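Local structure of SYE1 (Shewanella oneidensis, 4AWT) at residues Ala30-Pro33 with Gly34-Ala37; Glu343-Pro346 with Ala347-Phe350; Gly352-Lys355 with Gly356-Tyr360. The protein binds FMN and probably works as an NAD(P)H-dependent oxidoreductase on CH-CH groups, as a yellow enzyme built on a TIM barrel. The protein carries 1 engineered substitution. All blocks are in the same frame, centred on the assembly; numbering follows the deposited sequence. Where two conformers were deposited one is given.

Contact 1 of 3, residues Ala30-Pro33 with Gly34-Ala37; sequences ASQP and GDVA
Q32 and D35 meet by their polar ends across a tight turn in the loop between strand 20-22 and helix 39-46. NE2 of Q32 gives one hydrogen to D35 OD1 at 2.8 Å, almost straight at 169°, and the bond reaches the carboxylate oxygen on its anti lone pair, away from the other oxygen. That acceptor lies in the amide plane of Q32, yet amide and carboxylate are twisted 57° against each other. The second hydrogen of NE2 goes to A30 O at 3.0 Å, coming from above that carbonyl's plane. What brings the amide back over its own backbone is the bend of the Q32 chain at chi2 (-57°): CB starts away from G34-A37, and the fold returns NE2 to it. OD2 of D35 forms a salt bridge with K66, so the carboxylate ties the turn to a charge beyond it. With an alanine here, K66 would probably lose its charged mate and the Q32 amide, keeping its bond to A30 O but without this second acceptor, would be freer to swing. Nearer the neck, CB of A30 rests 3.7 Å from D35 C, and OG of S31 is hydrogen-bonded to N38 ND2. The chain reverses through the cis peptide before P33 and then G34, whose backbone angles would jam any side chain against the P33 carbonyl. At the base of the turn, S31 N bonds V36 O at 2.8 Å and V36 N bonds S31 O at 3.1 Å, a single antiparallel hydrogen-bonded pair. With D35 and V36 both facing S31, the arrangement is a G1 beta bulge.

Contact 2 of 3, residues Glu343-Pro346 with Ala347-Phe350; sequences EHVP and ATLF. With BOG (octyl beta-D-glucopyranoside), chain D; FMN (flavin mononucleotide), chain B.
H344 and L349 pack across one turn of 3-10 helix, in the loop that follows helix 331-337 of this TIM barrel and reaches the flavin. Two successive i to i+3 bonds make the turn: T348 N to V345 O, and L349 N to P346 O, each donor standing above the plane of its carbonyl. H344 has its CG wedged between the backbone N and the carbonyl carbon (chi1 75°), which turns the imidazole toward L349, and CD2 of the ring meets L349 CD2 at 3.7 Å. The leucine reaches out with CG anti to its own carbonyl carbon (chi1 -72°) and an extended chi2, putting CD2 between two partners: H344, and C7M of the FMN dimethylbenzene end at 3.9 Å. I326 of helix 323-327 touches both H344 and L349. T348 crosses V345 obliquely, OG1 lying 3.6 Å from V345 CB, while R27 and R29 take up the T348 and L349 carbonyls. F350 carries the layer on toward the cofactor: L349 CB sits 3.8 Å above the centre of its ring, and F350 CE1 is 3.8 Å from FMN C7M. The octyl glucoside lies along the same phenyl, its sugar O2 3.4 Å from F350 CE1 and its chain atom C6' in the ring plane at the edge. On the side of P346 O, a water accepts the F350 N-H, its oxygen 2.9 Å from N.

Contact 3 of 3, residues Gly352-Lys355 with Gly356-Tyr360; sequences GGEK and GLTDY
E354 and T358 are brought together by a bend in one chain and a tucked hydroxyl in the other. The glutamate runs with CG beside its backbone N and then departs from full extension at chi2 (-147°), which carries the carboxylate along to the threonine. T358 places OG1 between its backbone N and carbonyl carbon (chi1 57°), which turns the hydroxyl back to E354. T358 OG1 donates to E354 OE1 over only 2.6 Å, a short bond that meets the oxygen on its anti side but 32° out of the carboxylate plane. OD1 of D359 accepts the G356 N-H at 2.9 Å on its syn side, and OD2 rests 3.4 Å from K355 CA. The turn these groups brace is a type II beta turn, K355 and G356 at its corners, G356 with the positive phi that this position calls for. E354 O receives both L357 N at 2.9 Å, from above the carbonyl plane, and T358 N at 3.0 Å, within it, so the beta turn sits inside a five-residue alpha turn. The same oxygen has L357 CB 3.4 Å away, and from there the leucine side chain touches M40 and Y44 of helix 39-46, with R27 and R29 also against it. Those two arginines bond to the backbone as well, R29 to G353 O and R27 to G356 O. K355 extends beyond its CG away from the turn, and its NZ stays 6.4 Å from D359 OD2, too far for a salt bridge, though the opposite charges may attract weakly.

Overall arrangement
All three contacts are local turns far from the chain's centre: contact 1 is partly buried in the loop after strand 20-22, while contacts 2 and 3 are surface turns of the segment after helix 331-337. Contact 2 alone reaches the FMN, and its side-chain contacts are mostly apolar and aromatic; contacts 1 and 3 rely on carboxylates bonded to an amide, a hydroxyl or a backbone N-H. Contacts 2 and 3 touch, with centres about 9 Å apart, where Y360 OH probably bonds V345 N and T348 packs on G356 and K355. Contact 1 stands clear of both, nearest atoms about 7 to 8 Å away, but R27 and R29, just before it, bond to the backbones of contacts 2 and 3.

Contact 1 of 3, residues Ala30-Pro33 with Gly34-Ala37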
loop_
_atom_site.group_PDB
_atom_site.type_symbol
_atom_site.label_atom_id
_atom_site.label_comp_id
_atom_site.label_asym_id
_atom_site.label_seq_id
_atom_site.Cartn_x
_atom_site.Cartn_y
_atom_site.Cartn_z
ATOM N N ALA A 30 -13.728 2.928 -8.299
ATOM C CA ALA A 30 -14.731 2.060 -7.724
ATOM C C ALA A 30 -16.138 2.572 -8.056
ATOM O O ALA A 30 -16.414 3.748 -8.129
ATOM C CB ALA A 30 -14.554 1.988 -6.214
ATOM N N SER A 31 -17.032 1.590 -8.246
ATOM C CA SER A 31 -18.405 1.902 -8.596
ATOM C C SER A 31 -19.138 2.589 -7.464
ATOM O O SER A 31 -18.940 2.290 -6.292
ATOM C CB SER A 31 -19.147 0.619 -8.978
ATOM O OG SER A 31 -18.592 0.105 -10.171
ATOM N N GLN A 32 -20.039 3.471 -7.875
ATOM C CA GLN A 32 -20.843 4.283 -7.011
ATOM C C GLN A 32 -22.336 3.931 -7.226
ATOM O O GLN A 32 -22.758 3.700 -8.353
ATOM C CB GLN A 32 -20.636 5.779 -7.333
ATOM C CG GLN A 32 -19.134 6.164 -7.206
ATOM C CD GLN A 32 -18.623 5.838 -5.829
ATOM O OE1 GLN A 32 -19.253 6.223 -4.814
ATOM N NE2 GLN A 32 -17.502 5.149 -5.703
ATOM N N PRO A 33 -23.173 3.877 -6.216
ATOM C CA PRO A 33 -22.767 4.113 -4.845
ATOM C C PRO A 33 -22.110 2.827 -4.360
ATOM O O PRO A 33 -22.234 1.749 -4.961
ATOM C CB PRO A 33 -24.129 4.363 -4.154
ATOM C CG PRO A 33 -25.087 3.524 -4.947
ATOM C CD PRO A 33 -24.629 3.565 -6.357
ATOM N N GLY A 34 -21.402 2.954 -3.290
ATOM C CA GLY A 34 -20.948 1.790 -2.532
ATOM C C GLY A 34 -19.455 1.537 -2.559
ATOM O O GLY A 34 -19.005 0.645 -1.801
ATOM N N ASP A 35 -18.688 2.260 -3.370
ATOM C CA ASP A 35 -17.247 2.078 -3.425
ATOM C C ASP A 35 -16.868 0.633 -3.694
ATOM O O ASP A 35 -16.064 0.007 -2.990
ATOM C CB ASP A 35 -16.565 2.618 -2.167
ATOM C CG ASP A 35 -16.617 4.124 -2.023
ATOM O OD1 ASP A 35 -16.677 4.837 -3.042
ATOM O OD2 ASP A 35 -16.528 4.569 -0.854
ATOM N N VAL A 36 -17.409 0.091 -4.804
ATOM C CA VAL A 36 -17.302 -1.321 -5.094
ATOM C C VAL A 36 -16.313 -1.584 -6.220
ATOM O O VAL A 36 -16.455 -1.031 -7.330
ATOM C CB VAL A 36 -18.689 -1.906 -5.463
ATOM C CG1 VAL A 36 -18.608 -3.394 -5.496
ATOM C CG2 VAL A 36 -19.767 -1.417 -4.479
ATOM N N ALA A 37 -15.335 -2.447 -5.984
ATOM C CA ALA A 37 -14.443 -2.890 -7.047
ATOM C C ALA A 37 -15.296 -3.542 -8.174
ATOM O O ALA A 37 -16.335 -4.113 -7.914
ATOM C CB ALA A 37 -13.452 -3.908 -6.529
#

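Contact 2 of 3, residues Glu343-Pro346 with Ala347-Phe350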
loop_
_atom_site.group_PDB
_atom_site.type_symbol
_atom_site.label_atom_id
_atom_site.label_comp_id
_atom_site.label_asym_id
_atom_site.label_seq_id
_atom_site.Cartn_x
_atom_site.Cartn_y
_atom_site.Cartn_z
ATOM N N GLU A 343 4.634 6.157 -21.315
ATOM C CA GLU A 343 4.459 6.956 -20.120
ATOM C C GLU A 343 2.982 7.201 -19.853
ATOM O O GLU A 343 2.154 7.297 -20.765
ATOM C CB GLU A 343 5.194 8.305 -20.147
ATOM C CG GLU A 343 6.719 8.191 -20.141
ATOM C CD GLU A 343 7.398 9.537 -19.968
ATOM O OE1 GLU A 343 7.695 10.263 -20.923
ATOM O OE2 GLU A 343 7.632 9.866 -18.781
ATOM N N HIS A 344 2.663 7.293 -18.557
ATOM C CA HIS A 344 1.299 7.466 -18.139
ATOM C C HIS A 344 0.843 8.918 -18.268
ATOM O O HIS A 344 1.656 9.865 -18.236
ATOM C CB HIS A 344 1.088 7.010 -16.688
ATOM C CG HIS A 344 1.634 7.940 -15.659
ATOM N ND1 HIS A 344 2.928 7.939 -15.245
ATOM C CD2 HIS A 344 1.011 8.954 -14.984
ATOM C CE1 HIS A 344 3.079 8.912 -14.362
ATOM N NE2 HIS A 344 1.929 9.550 -14.167
ATOM N N VAL A 345 -0.474 9.077 -18.319
ATOM C CA VAL A 345 -1.153 10.372 -18.382
ATOM C C VAL A 345 -1.634 10.766 -16.984
ATOM O O VAL A 345 -2.562 10.116 -16.457
ATOM C CB VAL A 345 -2.317 10.314 -19.342
ATOM C CG1 VAL A 345 -3.030 11.644 -19.379
ATOM C CG2 VAL A 345 -1.797 9.973 -20.756
ATOM N N PRO A 346 -1.025 11.764 -16.341
ATOM C CA PRO A 346 -1.489 12.132 -14.999
ATOM C C PRO A 346 -2.940 12.403 -14.910
ATOM O O PRO A 346 -3.604 12.058 -13.880
ATOM C CB PRO A 346 -0.601 13.364 -14.682
ATOM C CG PRO A 346 0.666 13.089 -15.451
ATOM C CD PRO A 346 0.213 12.465 -16.727
ATOM N N ALA A 347 -3.541 13.038 -15.922
ATOM C CA ALA A 347 -4.939 13.417 -15.831
ATOM C C ALA A 347 -5.892 12.265 -15.738
ATOM O O ALA A 347 -7.058 12.489 -15.332
ATOM C CB ALA A 347 -5.325 14.244 -17.091
ATOM N N THR A 348 -5.515 11.035 -16.056
ATOM C CA THR A 348 -6.403 9.885 -15.966
ATOM C C THR A 348 -5.956 8.909 -14.907
ATOM O O THR A 348 -6.426 7.751 -14.836
ATOM C CB THR A 348 -6.591 9.216 -17.331
ATOM O OG1 THR A 348 -5.298 8.874 -17.812
ATOM C CG2 THR A 348 -7.286 10.146 -18.308
ATOM N N LEU A 349 -5.089 9.333 -13.988
ATOM C CA LEU A 349 -4.710 8.484 -12.856
ATOM C C LEU A 349 -5.923 8.155 -11.981
ATOM O O LEU A 349 -6.042 7.026 -11.525
ATOM C CB LEU A 349 -3.612 9.096 -12.042
ATOM C CG LEU A 349 -2.243 9.075 -12.732
ATOM C CD1 LEU A 349 -1.245 9.832 -11.920
ATOM C CD2 LEU A 349 -1.747 7.660 -12.946
ATOM N N PHE A 350 -6.754 9.156 -11.690
ATOM C CA PHE A 350 -7.770 9.074 -10.679
ATOM C C PHE A 350 -9.137 9.395 -11.254
ATOM O O PHE A 350 -9.319 10.455 -11.871
ATOM C CB PHE A 350 -7.502 10.060 -9.518
ATOM C CG PHE A 350 -6.133 9.923 -8.943
ATOM C CD1 PHE A 350 -5.728 8.762 -8.319
ATOM C CD2 PHE A 350 -5.246 10.952 -9.041
ATOM C CE1 PHE A 350 -4.479 8.642 -7.777
ATOM C CE2 PHE A 350 -3.991 10.845 -8.520
ATOM C CZ PHE A 350 -3.615 9.696 -7.893
HETATM C C1 BOG D . -2.143 10.309 -3.847
HETATM O O1 BOG D . -2.038 11.136 -4.973
HETATM C C2 BOG D . -2.898 9.049 -4.133
HETATM O O2 BOG D . -4.246 9.311 -4.456
HETATM C C3 BOG D . -2.918 8.089 -2.933
HETATM O O3 BOG D . -3.426 6.841 -3.313
HETATM C C4 BOG D . -1.464 7.853 -2.501
HETATM O O4 BOG D . -1.464 7.051 -1.368
HETATM C C5 BOG D . -0.715 9.158 -2.260
HETATM O O5 BOG D . -0.789 9.889 -3.469
HETATM C C6 BOG D . 0.725 8.925 -1.879
HETATM O O6 BOG D . 1.260 10.207 -1.601
HETATM C "C1'" BOG D . -1.871 12.505 -4.687
HETATM C "C2'" BOG D . -1.936 13.432 -5.898
HETATM C "C3'" BOG D . -1.116 12.975 -7.066
HETATM C "C4'" BOG D . -0.756 13.933 -8.195
HETATM C "C5'" BOG D . -1.330 13.356 -9.493
HETATM C "C6'" BOG D . -2.482 14.223 -10.004
HETATM C "C7'" BOG D . -3.068 13.615 -11.291
HETATM C "C8'" BOG D . -3.764 14.761 -12.016
HETATM N N1 FMN B . 1.026 3.488 -2.513
HETATM C C2 FMN B . 0.327 2.767 -1.644
HETATM O O2 FMN B . 0.878 2.151 -0.693
HETATM N N3 FMN B . -1.052 2.671 -1.767
HETATM C C4 FMN B . -1.764 3.302 -2.774
HETATM O O4 FMN B . -2.999 3.077 -2.873
HETATM C C4A FMN B . -1.030 4.142 -3.607
HETATM N N5 FMN B . -1.671 4.894 -4.591
HETATM C C5A FMN B . -0.874 5.378 -5.663
HETATM C C6 FMN B . -1.477 5.889 -6.786
HETATM C C7 FMN B . -0.725 6.356 -7.890
HETATM C C7M FMN B . -1.463 6.787 -9.135
HETATM C C8 FMN B . 0.634 6.339 -7.797
HETATM C C8M FMN B . 1.516 6.789 -8.944
HETATM C C9 FMN B . 1.265 5.829 -6.644
HETATM C C9A FMN B . 0.521 5.334 -5.570
HETATM N N10 FMN B . 1.148 4.766 -4.441
HETATM C C10 FMN B . 0.375 4.117 -3.498
HETATM C "C1'" FMN B . 2.610 4.678 -4.398
HETATM C "C2'" FMN B . 3.183 3.565 -5.294
HETATM O "O2'" FMN B . 2.867 2.287 -4.772
HETATM C "C3'" FMN B . 4.695 3.623 -5.399
HETATM O "O3'" FMN B . 5.325 3.341 -4.158
HETATM C "C4'" FMN B . 5.258 4.944 -5.954
HETATM O "O4'" FMN B . 4.529 5.391 -7.087
HETATM C "C5'" FMN B . 6.748 4.872 -6.223
HETATM O "O5'" FMN B . 7.054 3.894 -7.232
HETATM P P FMN B . 7.307 4.371 -8.754
HETATM O O1P FMN B . 5.984 4.880 -9.269
HETATM O O2P FMN B . 8.360 5.456 -8.719
HETATM O O3P FMN B . 7.759 3.103 -9.435
HETATM O O HOH W 1 -6.511 11.949 -12.377
#

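Contact 3 of 3, residues Gly352-Lys355 with Gly356-Tyr360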
loop_
_atom_site.group_PDB
_atom_site.type_symbol
_atom_site.label_atom_id
_atom_site.label_comp_id
_atom_site.label_asym_id
_atom_site.label_seq_id
_atom_site.Cartn_x
_atom_site.Cartn_y
_atom_site.Cartn_z
ATOM N N GLY A 352 -12.862 8.715 -13.365
ATOM C CA GLY A 352 -13.185 8.355 -14.741
ATOM C C GLY A 352 -13.450 6.890 -14.912
ATOM O O GLY A 352 -13.890 6.145 -13.996
ATOM N N GLY A 353 -13.191 6.396 -16.081
ATOM C CA GLY A 353 -13.536 5.053 -16.503
ATOM C C GLY A 353 -12.354 4.342 -17.115
ATOM O O GLY A 353 -11.221 4.419 -16.646
ATOM N N GLU A 354 -12.650 3.585 -18.195
ATOM C CA GLU A 354 -11.643 2.777 -18.795
ATOM C C GLU A 354 -10.509 3.540 -19.439
ATOM O O GLU A 354 -9.396 3.023 -19.560
ATOM C CB GLU A 354 -12.258 1.829 -19.832
ATOM C CG GLU A 354 -12.946 0.672 -19.176
ATOM C CD GLU A 354 -12.976 -0.670 -19.823
ATOM O OE1 GLU A 354 -12.078 -1.590 -19.832
ATOM O OE2 GLU A 354 -14.143 -0.687 -20.340
ATOM N N LYS A 355 -10.777 4.762 -19.897
ATOM C CA LYS A 355 -9.733 5.536 -20.566
ATOM C C LYS A 355 -8.644 5.872 -19.559
ATOM O O LYS A 355 -8.887 6.414 -18.472
ATOM C CB LYS A 355 -10.351 6.787 -21.197
ATOM C CG LYS A 355 -11.220 6.487 -22.359
ATOM C CD LYS A 355 -11.827 7.768 -22.956
ATOM C CE LYS A 355 -12.572 7.473 -24.238
ATOM N NZ LYS A 355 -12.549 8.682 -25.115
ATOM N N GLY A 356 -7.417 5.543 -19.944
ATOM C CA GLY A 356 -6.301 5.721 -19.056
ATOM C C GLY A 356 -6.218 4.675 -17.968
ATOM O O GLY A 356 -5.428 4.840 -17.037
ATOM N N LEU A 357 -6.969 3.608 -18.101
ATOM C CA LEU A 357 -6.970 2.485 -17.164
ATOM C C LEU A 357 -6.651 1.204 -17.897
ATOM O O LEU A 357 -5.608 0.569 -17.666
ATOM C CB LEU A 357 -8.285 2.382 -16.389
ATOM C CG LEU A 357 -8.293 1.313 -15.307
ATOM C CD1 LEU A 357 -7.526 1.767 -14.071
ATOM C CD2 LEU A 357 -9.722 0.922 -14.961
ATOM N N THR A 358 -7.524 0.790 -18.820
ATOM C CA THR A 358 -7.430 -0.469 -19.499
ATOM C C THR A 358 -7.063 -0.370 -20.971
ATOM O O THR A 358 -6.971 -1.384 -21.657
ATOM C CB THR A 358 -8.739 -1.285 -19.399
ATOM O OG1 THR A 358 -9.765 -0.456 -19.938
ATOM C CG2 THR A 358 -9.057 -1.635 -17.976
ATOM N N ASP A 359 -6.819 0.852 -21.460
ATOM C CA ASP A 359 -6.566 1.084 -22.881
ATOM C C ASP A 359 -5.136 1.463 -23.171
ATOM O O ASP A 359 -4.847 1.913 -24.285
ATOM C CB ASP A 359 -7.556 2.078 -23.476
ATOM C CG ASP A 359 -7.474 3.444 -22.903
ATOM O OD1 ASP A 359 -6.712 3.651 -21.958
ATOM O OD2 ASP A 359 -8.239 4.334 -23.402
ATOM N N TYR A 360 -4.191 1.240 -22.253
ATOM C CA TYR A 360 -2.793 1.275 -22.577
ATOM C C TYR A 360 -2.434 -0.027 -23.278
ATOM O O TYR A 360 -2.629 -1.094 -22.673
ATOM C CB TYR A 360 -1.928 1.476 -21.372
ATOM C CG TYR A 360 -1.969 2.815 -20.706
ATOM C CD1 TYR A 360 -1.192 3.872 -21.165
ATOM C CD2 TYR A 360 -2.760 3.047 -19.587
ATOM C CE1 TYR A 360 -1.170 5.096 -20.520
ATOM C CE2 TYR A 360 -2.771 4.270 -18.956
ATOM C CZ TYR A 360 -1.972 5.285 -19.419
ATOM O OH TYR A 360 -1.909 6.512 -18.783
#